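PDB 6Q56: tRNA (adenine(22)-N(1))-methyltransferase from Bacillus subtilis, which catalyses the S-adenosyl-L-methionine-dependent methylation of adenosine 22 in tRNA at its N1 position, giving N(1)-methyladenosine. Local coordinates for residues K5-K8 against R9-T12; D29-Y32 against L33-A37; K111-G114 against K115-L118; Q210-T214 against E215-Q219. The protein carries 2 engineered substitutions. All coordinates share one frame; numbering follows the deposited sequence.

Contact 1 (K5-K8 against R9-T12); sequences KLSK and RLQT
Ser7 is the N-cap of helix 8-14, in a local contact where an incoming loop turns into the first helix of the chain. Ser7 OG accepts from Leu10 N at 3.3 Å, almost straight (172°). A chi1 of 59° swings this oxygen between the backbone N and the carbonyl carbon, back over the first turn, where a small hydroxyl fits above one face of the Arg9 guanidinium. An alanine here would lose OG and is likely to leave Leu10 N without its capping acceptor. Ser7 O begins the helical ladder, taking Gln11 N at 2.7 Å. The next carbonyl, Lys8 O, takes both Thr12 N (2.9 Å) and Thr12 OG1 (3.0 Å) from opposite faces of its plane, threonine adding a bond to the ordinary helical one. Leu6 CD2 meets Leu10 CB at 4.2 Å, and Leu6 CB comes within 3.7 Å of Gln11 OE1, the Leu6 and Gln11 side chains crossing at about a right angle. Gln11 NE2 bonds to Glu15. Glu148 of strand 139-148 accepts from Lys8 N and Arg9 N, Arg9 NH1 reaches Gln121, Thr12 packs on strands 139-148 and 151-159, and Leu6 leans on helix 32-39.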
# COMPACT_ATOMS: atom_id res chain seq x y z
N LYS A 5 20.81 5.17 -1.25
CA LYS A 5 20.14 5.24 0.03
C LYS A 5 18.65 5.38 -0.21
O LYS A 5 18.22 6.07 -1.11
CB LYS A 5 20.66 6.40 0.87
CG LYS A 5 22.07 6.20 1.39
CD LYS A 5 22.22 4.88 2.13
CE LYS A 5 23.62 4.71 2.68
NZ LYS A 5 24.65 4.92 1.64
N LEU A 6 17.87 4.72 0.62
CA LEU A 6 16.43 4.78 0.49
C LEU A 6 15.84 5.44 1.70
O LEU A 6 16.46 5.50 2.75
CB LEU A 6 15.85 3.38 0.38
CG LEU A 6 16.01 2.60 -0.92
CD1 LEU A 6 15.44 1.21 -0.73
CD2 LEU A 6 15.31 3.32 -2.06
N SER A 7 14.62 5.91 1.56
CA SER A 7 13.90 6.53 2.65
C SER A 7 13.42 5.42 3.56
O SER A 7 13.34 4.27 3.16
CB SER A 7 12.70 7.32 2.13
OG SER A 7 11.82 6.49 1.42
N LYS A 8 13.09 5.77 4.80
CA LYS A 8 12.59 4.80 5.75
C LYS A 8 11.43 4.07 5.12
O LYS A 8 11.31 2.86 5.21
CB LYS A 8 12.12 5.50 7.02
CG LYS A 8 13.21 5.80 8.03
CD LYS A 8 12.67 6.52 9.25
CE LYS A 8 13.73 6.71 10.33
NZ LYS A 8 13.78 5.57 11.28
N ARG A 9 10.58 4.84 4.47
CA ARG A 9 9.40 4.32 3.81
C ARG A 9 9.70 3.21 2.81
O ARG A 9 9.14 2.13 2.91
CB ARG A 9 8.65 5.46 3.11
CG ARG A 9 7.30 5.10 2.58
CD ARG A 9 6.57 6.37 2.19
NE ARG A 9 7.45 7.28 1.48
CZ ARG A 9 7.67 7.23 0.18
NH1 ARG A 9 7.09 6.31 -0.56
NH2 ARG A 9 8.49 8.10 -0.38
N LEU A 10 10.56 3.47 1.84
CA LEU A 10 10.90 2.47 0.83
C LEU A 10 11.82 1.41 1.40
O LEU A 10 11.84 0.28 0.93
CB LEU A 10 11.50 3.13 -0.40
CG LEU A 10 10.54 4.06 -1.15
CD1 LEU A 10 11.08 4.40 -2.53
CD2 LEU A 10 9.17 3.42 -1.27
N GLN A 11 12.59 1.77 2.42
CA GLN A 11 13.48 0.82 3.06
C GLN A 11 12.60 -0.27 3.61
O GLN A 11 12.88 -1.45 3.45
CB GLN A 11 14.26 1.49 4.18
CG GLN A 11 15.33 0.60 4.77
CD GLN A 11 16.28 0.09 3.72
OE1 GLN A 11 16.80 0.85 2.92
NE2 GLN A 11 16.49 -1.22 3.70
N THR A 12 11.53 0.15 4.27
CA THR A 12 10.57 -0.75 4.87
C THR A 12 9.99 -1.67 3.80
O THR A 12 9.88 -2.86 4.01
CB THR A 12 9.43 0.02 5.56
OG1 THR A 12 9.94 0.68 6.72
CG2 THR A 12 8.31 -0.90 5.97

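Contact 2 (D29-Y32 against L33-A37); sequences DHAY and LPSYA. Engineered in segment 33-37: Ser35 (natural residue Cys).
Leu33 and Asp29 meet through water 1, which donates to Asp29 O and accepts from Leu33 N, each at 2.9 Å; the water thus ties the type I' turn Asp29-Tyr32 to the first turn of helix 32-39. Within that turn, His30 ND1 donates in its ring plane to Asp29 OD1 (177°), and His30 CB sits over one face of the Tyr32 ring, toward its rim. The aliphatic side chain of Leu33 packs on Asp25 of strand 21-26. Pro34 follows, lacking an N-H, which costs nothing in a first helical turn, where the backbone N-H has no acceptor within the helix. Pro34 CG lies 3.5 Å from Ala31 O and 4.2 Å from Ala31 CB, so the ring closes against the N-cap residue, and the small methyl of Ala31 leaves room for it. Ser35, an engineered replacement of cysteine, returns to the same carbonyl: Ser35 N donates to Ala31 O at 3.0 Å and Ser35 OG at 2.8 Å, the two from opposite faces of its plane. A chi1 of -74° sets OG beside its own backbone N and within range of that oxygen. Tyr36 N makes the regular helical bond to Tyr32 O at 2.7 Å, while the Tyr36 ring leads away and its OH bonds to Gln11. A tight turn leading from strand 21-26 into helix 32-39 is the strand-loop-helix connection of a Rossmann-like methyltransferase, where the loop after the first strand commonly borders the S-adenosylmethionine pocket.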
# COMPACT_ATOMS: atom_id res chain seq x y z
N ASP A 29 10.05 5.13 -8.25
CA ASP A 29 10.65 6.44 -8.04
C ASP A 29 12.12 6.41 -8.43
O ASP A 29 12.98 6.08 -7.63
CB ASP A 29 10.50 6.86 -6.58
CG ASP A 29 10.93 8.29 -6.34
OD1 ASP A 29 11.49 8.91 -7.26
OD2 ASP A 29 10.73 8.78 -5.22
N HIS A 30 12.38 6.76 -9.69
CA HIS A 30 13.73 6.79 -10.24
C HIS A 30 14.37 5.42 -10.32
O HIS A 30 15.53 5.30 -10.64
CB HIS A 30 14.63 7.71 -9.42
CG HIS A 30 14.40 9.16 -9.69
ND1 HIS A 30 13.39 9.87 -9.09
CD2 HIS A 30 15.07 10.04 -10.47
CE1 HIS A 30 13.43 11.13 -9.50
NE2 HIS A 30 14.45 11.25 -10.34
N ALA A 31 13.58 4.39 -10.02
CA ALA A 31 14.06 3.02 -10.05
C ALA A 31 15.07 2.80 -8.94
O ALA A 31 15.88 1.88 -9.01
CB ALA A 31 14.69 2.71 -11.39
N TYR A 32 15.02 3.64 -7.91
CA TYR A 32 15.94 3.53 -6.79
C TYR A 32 15.69 2.25 -6.01
O TYR A 32 16.61 1.49 -5.76
CB TYR A 32 15.81 4.73 -5.86
CG TYR A 32 16.36 6.02 -6.43
CD1 TYR A 32 17.49 6.02 -7.21
CD2 TYR A 32 15.74 7.23 -6.16
CE1 TYR A 32 17.99 7.20 -7.73
CE2 TYR A 32 16.24 8.40 -6.67
CZ TYR A 32 17.37 8.38 -7.45
OH TYR A 32 17.87 9.55 -7.96
N LEU A 33 14.44 2.03 -5.63
CA LEU A 33 14.08 0.85 -4.87
C LEU A 33 14.56 -0.41 -5.56
O LEU A 33 15.27 -1.21 -4.97
CB LEU A 33 12.57 0.80 -4.65
CG LEU A 33 11.99 -0.51 -4.13
CD1 LEU A 33 12.53 -0.84 -2.76
CD2 LEU A 33 10.48 -0.44 -4.09
N PRO A 34 14.20 -0.60 -6.82
CA PRO A 34 14.63 -1.80 -7.54
C PRO A 34 16.14 -1.87 -7.71
O PRO A 34 16.70 -2.94 -7.64
CB PRO A 34 13.92 -1.68 -8.90
CG PRO A 34 13.25 -0.36 -8.93
CD PRO A 34 13.11 0.10 -7.52
N SER A 35 16.79 -0.73 -7.92
CA SER A 35 18.23 -0.72 -8.07
C SER A 35 18.84 -1.16 -6.76
O SER A 35 19.77 -1.96 -6.71
CB SER A 35 18.73 0.68 -8.43
OG SER A 35 18.43 1.01 -9.77
N TYR A 36 18.29 -0.62 -5.69
CA TYR A 36 18.73 -0.93 -4.34
C TYR A 36 18.54 -2.40 -4.01
O TYR A 36 19.39 -3.01 -3.38
CB TYR A 36 17.96 -0.07 -3.33
CG TYR A 36 18.20 -0.42 -1.89
CD1 TYR A 36 17.54 -1.48 -1.30
CD2 TYR A 36 19.06 0.33 -1.11
CE1 TYR A 36 17.74 -1.79 0.02
CE2 TYR A 36 19.26 0.02 0.21
CZ TYR A 36 18.60 -1.04 0.77
OH TYR A 36 18.81 -1.36 2.08
N ALA A 37 17.41 -2.96 -4.44
CA ALA A 37 17.10 -4.35 -4.16
C ALA A 37 18.02 -5.33 -4.88
O ALA A 37 18.47 -6.30 -4.31
CB ALA A 37 15.65 -4.65 -4.49
O HOH W 1 12.23 3.97 -5.75

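Contact 3 (K111-G114 against K115-L118); sequences KLTG and KERL
Glu116, at the end of the loop joining helix 98-107 to strand 117-122, bends its carboxylate back and collects the backbone N-H groups of Thr113 and Gly114. Thr113 N donates to Glu116 OE2 at 2.6 Å, nearly straight at 169° and on the syn side of the acid, while Gly114 N reaches Glu116 OE1 at 3.0 Å from above the carboxylate plane. Thr113 OG1 adds a weak bond to Glu116 OE2 and also accepts from Lys115 N at 3.1 Å, closing an ST turn, so this hydroxyl serves both the acid and the turn. The chain of Glu116 can fold back because chi2 stands at 97°, which bends it toward the loop instead of letting it extend. Leu112 crosses the acid at a slant, its CB 3.6 Å and its CD2 3.7 Å from Glu116 OE1, shielding one flank of the buried acid with hydrocarbon. Gly114 has a positive phi (114°), and at these backbone angles a CB would press on the carbonyl of Thr113; glycine suits the bend for that reason. Further out, Leu112 rests on Ile91 and Tyr138, Lys111 NZ bonds to Ile83 O and Leu80 O, and Arg117 forms a salt bridge with Glu159. The donors named here are two backbone amides and, weakly, a hydroxyl, all neutral; they would probably stabilise the negative charge by hydrogen bonding while fixing the loop's shape just before the strand.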
# COMPACT_ATOMS: atom_id res chain seq x y z
N LYS A 111 -2.51 -10.14 -14.89
CA LYS A 111 -1.08 -10.35 -14.91
C LYS A 111 -0.61 -11.08 -13.67
O LYS A 111 0.56 -11.41 -13.55
CB LYS A 111 -0.36 -9.01 -14.99
CG LYS A 111 -0.72 -8.18 -16.21
CD LYS A 111 -0.19 -8.81 -17.47
CE LYS A 111 -0.55 -8.01 -18.70
NZ LYS A 111 0.22 -6.75 -18.77
N LEU A 112 -1.52 -11.31 -12.74
CA LEU A 112 -1.17 -11.98 -11.50
C LEU A 112 -1.55 -13.44 -11.46
O LEU A 112 -2.62 -13.82 -11.91
CB LEU A 112 -1.85 -11.28 -10.33
CG LEU A 112 -1.57 -9.79 -10.21
CD1 LEU A 112 -2.45 -9.16 -9.16
CD2 LEU A 112 -0.11 -9.56 -9.91
N THR A 113 -0.67 -14.24 -10.91
CA THR A 113 -0.91 -15.66 -10.75
C THR A 113 -1.57 -15.84 -9.40
O THR A 113 -2.36 -16.75 -9.19
CB THR A 113 0.39 -16.46 -10.76
OG1 THR A 113 1.11 -16.19 -9.55
CG2 THR A 113 1.24 -16.07 -11.93
N GLY A 114 -1.21 -14.96 -8.47
CA GLY A 114 -1.75 -14.99 -7.13
C GLY A 114 -0.69 -15.31 -6.09
O GLY A 114 -0.85 -15.01 -4.92
N LYS A 115 0.40 -15.91 -6.54
CA LYS A 115 1.47 -16.29 -5.64
C LYS A 115 2.50 -15.20 -5.43
O LYS A 115 3.34 -15.30 -4.54
CB LYS A 115 2.16 -17.53 -6.19
CG LYS A 115 1.22 -18.70 -6.35
CD LYS A 115 0.56 -19.04 -5.04
CE LYS A 115 -0.39 -20.21 -5.19
NZ LYS A 115 -1.41 -19.92 -6.23
N GLU A 116 2.43 -14.15 -6.23
CA GLU A 116 3.36 -13.06 -6.10
C GLU A 116 3.13 -12.38 -4.77
O GLU A 116 1.99 -12.21 -4.36
CB GLU A 116 3.16 -12.03 -7.20
CG GLU A 116 3.17 -12.59 -8.61
CD GLU A 116 1.79 -12.85 -9.14
OE1 GLU A 116 0.82 -12.76 -8.37
OE2 GLU A 116 1.67 -13.15 -10.34
N ARG A 117 4.19 -11.99 -4.09
CA ARG A 117 4.03 -11.29 -2.83
C ARG A 117 3.79 -9.82 -3.16
O ARG A 117 4.53 -9.23 -3.94
CB ARG A 117 5.25 -11.40 -1.93
CG ARG A 117 5.21 -10.44 -0.76
CD ARG A 117 6.37 -10.60 0.18
NE ARG A 117 6.28 -11.82 0.95
CZ ARG A 117 7.13 -12.18 1.90
NH1 ARG A 117 8.15 -11.39 2.20
NH2 ARG A 117 6.96 -13.31 2.54
N LEU A 118 2.74 -9.25 -2.59
CA LEU A 118 2.43 -7.86 -2.82
C LEU A 118 2.87 -7.04 -1.63
O LEU A 118 2.53 -7.35 -0.50
CB LEU A 118 0.94 -7.67 -3.07
CG LEU A 118 0.30 -8.45 -4.21
CD1 LEU A 118 -1.19 -8.17 -4.27
CD2 LEU A 118 0.95 -8.12 -5.54

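Contact 4 (Q210-T214 against E215-Q219); sequences QAADT and EQNKQ
A threonine N-cap opens helix 215-234, the last helix of the chain, just after the bend that follows helix 188-210. Thr214 OG1 accepts from Asn217 N at 3.0 Å and 169°. A chi1 of 74° turns OG1 inward over the helix start, within range of that amide. Threonine suits the site as a short side chain whose oxygen can stand in for a missing backbone acceptor. Thr214 O in turn receives Lys218 N at 3.0 Å, an ordinary helical bond. Asn217 then reaches backward past the cap: its ND2 donates to Ala212 O at 2.9 Å, an acceptor that lies close to the amide plane, and touches Ala211 CB at 3.8 Å. An alanine in place of Asn217 would remove this amide, and Ala212 O would probably lose its tie to the helix, leaving the bend freer to move. The small methyls of Ala211 and Ala212 let the amide come in close. Between Ala212 and the cap, Asp213 forms the centre of an inverse gamma turn. Lys218 runs extended beside Thr214 O, its CG 3.6 Å away, and brings NZ to 4.2 Å from Asp213 CB. Its ammonium and the Asp213 carboxylate are near but not paired, so their attraction is probably mild in this exposed place, and the bend probably rests chiefly on neutral amide and hydroxyl bonds.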
# COMPACT_ATOMS: atom_id res chain seq x y z
N GLN A 210 -25.25 20.67 13.66
CA GLN A 210 -25.79 22.01 13.79
C GLN A 210 -26.46 22.47 12.52
O GLN A 210 -27.26 23.39 12.53
CB GLN A 210 -24.68 22.99 14.16
CG GLN A 210 -23.86 22.55 15.36
CD GLN A 210 -24.72 22.24 16.57
OE1 GLN A 210 -25.48 23.08 17.03
NE2 GLN A 210 -24.58 21.04 17.09
N ALA A 211 -26.13 21.83 11.41
CA ALA A 211 -26.72 22.19 10.13
C ALA A 211 -28.17 21.73 10.04
O ALA A 211 -28.76 21.28 11.02
CB ALA A 211 -25.91 21.62 8.99
N ALA A 212 -28.73 21.85 8.85
CA ALA A 212 -30.12 21.48 8.59
C ALA A 212 -30.44 20.04 8.92
O ALA A 212 -29.61 19.15 8.76
CB ALA A 212 -30.46 21.76 7.13
N ASP A 213 -31.68 19.81 9.35
CA ASP A 213 -32.15 18.48 9.68
C ASP A 213 -32.80 17.90 8.44
O ASP A 213 -34.01 17.92 8.29
CB ASP A 213 -33.18 18.52 10.80
CG ASP A 213 -32.56 18.44 12.16
OD1 ASP A 213 -31.34 18.19 12.25
OD2 ASP A 213 -33.29 18.64 13.15
N THR A 214 -31.97 17.39 7.54
CA THR A 214 -32.47 16.82 6.32
C THR A 214 -32.14 15.34 6.27
O THR A 214 -31.24 14.88 6.96
CB THR A 214 -31.86 17.52 5.10
OG1 THR A 214 -30.50 17.12 4.95
CG2 THR A 214 -31.92 19.02 5.27
N GLU A 215 -32.87 14.62 5.45
CA GLU A 215 -32.66 13.20 5.30
C GLU A 215 -31.21 12.96 4.90
O GLU A 215 -30.60 11.97 5.30
CB GLU A 215 -33.60 12.64 4.23
CG GLU A 215 -33.63 11.13 4.11
CD GLU A 215 -34.70 10.66 3.15
OE1 GLU A 215 -35.38 11.51 2.55
OE2 GLU A 215 -34.86 9.44 2.98
N GLN A 216 -30.67 13.89 4.12
CA GLN A 216 -29.30 13.80 3.65
C GLN A 216 -28.29 13.94 4.76
O GLN A 216 -27.39 13.13 4.90
CB GLN A 216 -29.03 14.87 2.59
CG GLN A 216 -27.61 14.84 2.05
CD GLN A 216 -27.37 15.86 0.96
OE1 GLN A 216 -28.04 16.88 0.88
NE2 GLN A 216 -26.40 15.59 0.12
N ASN A 217 -28.44 14.98 5.57
CA ASN A 217 -27.52 15.22 6.66
C ASN A 217 -27.58 14.14 7.72
O ASN A 217 -26.58 13.83 8.35
CB ASN A 217 -27.76 16.59 7.28
CG ASN A 217 -27.20 17.70 6.42
OD1 ASN A 217 -26.50 17.46 5.44
ND2 ASN A 217 -27.50 18.93 6.79
N LYS A 218 -28.75 13.55 7.91
CA LYS A 218 -28.89 12.50 8.88
C LYS A 218 -28.20 11.25 8.36
O LYS A 218 -27.63 10.49 9.12
CB LYS A 218 -30.36 12.26 9.20
CG LYS A 218 -30.90 13.26 10.20
CD LYS A 218 -32.41 13.23 10.28
CE LYS A 218 -32.93 14.19 11.33
NZ LYS A 218 -34.36 14.52 11.12
N GLN A 219 -28.21 11.07 7.04
CA GLN A 219 -27.52 9.92 6.47
C GLN A 219 -26.02 10.13 6.65
O GLN A 219 -25.30 9.20 6.98
CB GLN A 219 -27.87 9.71 5.01
CG GLN A 219 -28.86 8.59 4.77
CD GLN A 219 -28.38 7.27 5.35
OE1 GLN A 219 -29.15 6.54 5.98
NE2 GLN A 219 -27.10 6.97 5.17

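How the contacts relate
Contacts 1 to 4 follow one another along the chain, each a local turn at the start of a helix or strand. Contacts 1 and 2, with centres 10 Å apart, touch directly: Gln11 NE2 lies 2.8 Å from Tyr36 OH, a probable hydrogen bond, and Leu6 CD1 packs on Tyr36 CG at 3.4 Å, joining the N-terminal helix to helix 32-39. Contact 3 leads into strand 117-122 of the central mixed sheet, against which the helices of contacts 1 and 2 pack, its centre about 20 Å from that of contact 2. Contact 4, about 45 Å from contacts 1 and 3 between centres, joins the two long C-terminal helices. Contacts 1 to 3 thus lie on or beside the Rossmann-like sheet, contact 4 at the helices' far end.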